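Local coordinates for protein GlcNAc Inducible Gene 2, GIG2 (Candida albicans, PDB 6AKZ) that binds an iron(III) ion and is probably an oxygenase of the DUF1479 (Gig2-like) family in the cupin clan, at residues Glu108-His113 with Ser126-Phe131. Sequence-based numbering, arbitrary orientation.
Sequences EFCKTH and SWYNVF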
# COMPACT_ATOMS: atom_id res chain seq x y z
N GLU A 108 -22.93 -13.35 -8.64
CA GLU A 108 -24.03 -14.13 -8.00
C GLU A 108 -24.16 -13.90 -6.50
O GLU A 108 -25.28 -13.82 -5.95
CB GLU A 108 -23.86 -15.59 -8.28
CG GLU A 108 -24.90 -16.48 -7.58
CD GLU A 108 -24.78 -17.93 -8.01
OE1 GLU A 108 -24.59 -18.14 -9.25
OE2 GLU A 108 -24.87 -18.83 -7.11
N PHE A 109 -23.02 -13.94 -5.81
CA PHE A 109 -23.04 -13.70 -4.40
C PHE A 109 -23.59 -12.33 -4.16
O PHE A 109 -24.44 -12.17 -3.31
CB PHE A 109 -21.58 -13.77 -3.80
CG PHE A 109 -21.55 -13.59 -2.30
CD1 PHE A 109 -21.61 -12.33 -1.73
CD2 PHE A 109 -21.45 -14.71 -1.47
CE1 PHE A 109 -21.55 -12.18 -0.37
CE2 PHE A 109 -21.43 -14.55 -0.09
CZ PHE A 109 -21.51 -13.28 0.45
N CYS A 110 -23.11 -11.32 -4.85
CA CYS A 110 -23.60 -9.94 -4.57
C CYS A 110 -25.13 -9.81 -4.82
O CYS A 110 -25.86 -9.24 -4.02
CB CYS A 110 -22.82 -8.91 -5.32
SG CYS A 110 -21.06 -8.87 -4.68
N LYS A 111 -25.60 -10.44 -5.88
CA LYS A 111 -27.04 -10.38 -6.20
C LYS A 111 -27.96 -11.14 -5.20
O LYS A 111 -29.17 -10.88 -5.14
CB LYS A 111 -27.21 -10.98 -7.60
CG LYS A 111 -26.68 -10.08 -8.68
CD LYS A 111 -27.03 -10.70 -10.01
CE LYS A 111 -26.54 -9.84 -11.15
NZ LYS A 111 -26.75 -10.55 -12.42
N THR A 112 -27.39 -12.11 -4.48
CA THR A 112 -28.11 -12.92 -3.52
C THR A 112 -27.82 -12.49 -2.08
O THR A 112 -28.31 -13.12 -1.14
CB THR A 112 -27.83 -14.45 -3.70
OG1 THR A 112 -26.44 -14.71 -3.60
CG2 THR A 112 -28.33 -14.93 -5.05
N HIS A 113 -27.03 -11.44 -1.89
CA HIS A 113 -26.68 -10.99 -0.54
C HIS A 113 -26.61 -9.50 -0.56
O HIS A 113 -25.52 -8.92 -0.50
CB HIS A 113 -25.33 -11.56 -0.09
CG HIS A 113 -25.32 -13.03 0.02
ND1 HIS A 113 -24.98 -13.84 -1.02
CD2 HIS A 113 -25.64 -13.84 1.05
CE1 HIS A 113 -25.06 -15.10 -0.64
NE2 HIS A 113 -25.48 -15.12 0.61
N SER A 126 -19.53 1.40 -7.21
CA SER A 126 -18.65 0.44 -7.87
C SER A 126 -17.84 -0.40 -6.87
O SER A 126 -16.92 -1.12 -7.27
CB SER A 126 -17.70 1.16 -8.83
OG SER A 126 -18.43 1.85 -9.83
N TRP A 127 -18.18 -0.31 -5.59
CA TRP A 127 -17.49 -1.06 -4.55
C TRP A 127 -18.44 -2.04 -3.87
O TRP A 127 -19.56 -1.67 -3.50
CB TRP A 127 -16.88 -0.10 -3.51
CG TRP A 127 -15.88 0.85 -4.09
CD1 TRP A 127 -16.13 2.10 -4.59
CD2 TRP A 127 -14.47 0.64 -4.22
NE1 TRP A 127 -14.97 2.67 -5.03
CE2 TRP A 127 -13.93 1.80 -4.81
CE3 TRP A 127 -13.62 -0.41 -3.90
CZ2 TRP A 127 -12.57 1.93 -5.09
CZ3 TRP A 127 -12.27 -0.28 -4.17
CH2 TRP A 127 -11.76 0.88 -4.76
N TYR A 128 -18.01 -3.28 -3.71
CA TYR A 128 -18.87 -4.30 -3.07
C TYR A 128 -18.19 -4.85 -1.81
O TYR A 128 -17.06 -5.35 -1.88
CB TYR A 128 -19.10 -5.41 -4.08
CG TYR A 128 -19.93 -4.90 -5.21
CD1 TYR A 128 -19.34 -4.28 -6.32
CD2 TYR A 128 -21.31 -4.99 -5.16
CE1 TYR A 128 -20.14 -3.73 -7.32
CE2 TYR A 128 -22.12 -4.47 -6.17
CZ TYR A 128 -21.53 -3.86 -7.27
OH TYR A 128 -22.31 -3.35 -8.27
N ASN A 129 -18.85 -4.74 -0.66
CA ASN A 129 -18.25 -5.04 0.64
C ASN A 129 -18.41 -6.53 0.93
O ASN A 129 -19.14 -6.92 1.86
CB ASN A 129 -18.88 -4.17 1.74
CG ASN A 129 -18.44 -2.71 1.63
OD1 ASN A 129 -17.95 -2.29 0.61
ND2 ASN A 129 -18.57 -1.97 2.69
N VAL A 130 -17.82 -7.34 0.06
CA VAL A 130 -17.72 -8.74 0.22
C VAL A 130 -16.22 -8.99 0.51
O VAL A 130 -15.31 -8.54 -0.23
CB VAL A 130 -18.27 -9.52 -0.99
CG1 VAL A 130 -17.54 -9.24 -2.31
CG2 VAL A 130 -18.18 -11.01 -0.73
N PHE A 131 -15.97 -9.72 1.58
CA PHE A 131 -14.59 -9.99 2.03
C PHE A 131 -14.14 -11.44 2.01
O PHE A 131 -12.95 -11.69 1.66
CB PHE A 131 -14.45 -9.40 3.43
CG PHE A 131 -14.71 -7.92 3.46
CD1 PHE A 131 -13.75 -7.01 3.06
CD2 PHE A 131 -16.00 -7.42 3.80
CE1 PHE A 131 -13.99 -5.65 3.13
CE2 PHE A 131 -16.26 -6.05 3.84
CZ PHE A 131 -15.24 -5.15 3.50
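The C-terminal turn of helix 96-112 packs against strand 127-128 and the residues after it, the backbones coming nearest at Cys-110 and Tyr-128, whose CA atoms lie 7.5 Å apart. In this cupin-clan fold the helix end sits beside the edge strand of the mixed sheet, which bonds through its backbone to strand 178-181, and meets Tyr-128 in that strand and Val-130 in the loop that follows. An inverse gamma turn centred on Asn-129 links these two, with Val-130 N bonded to Tyr-128 O at 2.9 Å. No hydrogen bond crosses between the segments, and the iron site is elsewhere. Cys-110 makes a sulfur-aromatic contact with Tyr-128; SG sits 4.8 Å from the ring centroid and 48° off its normal, an oblique approach in which CD2 is the nearest ring atom at 3.9 Å. At the far end of the ring, Tyr-128 OH is satisfied by a hydrogen bond with the backbone N of Asn-123. Val-130 divides its methyls: CG1 faces the sulfur, while CG2 meets the Phe-109 ring obliquely, with CE1 closest at 3.6 Å. Phe-109 reaches this methyl because its CG stands anti to the backbone N (chi1 -177°). On the opposite side of the Phe-109 ring plane from CG2, His-113 ND1 lies 3.5 Å above the ring centre. That imidazole is held by its own hydrogen bond, ND1 to Phe-109 O, with an N-H...O angle of 153° and the oxygen close to the imidazole plane.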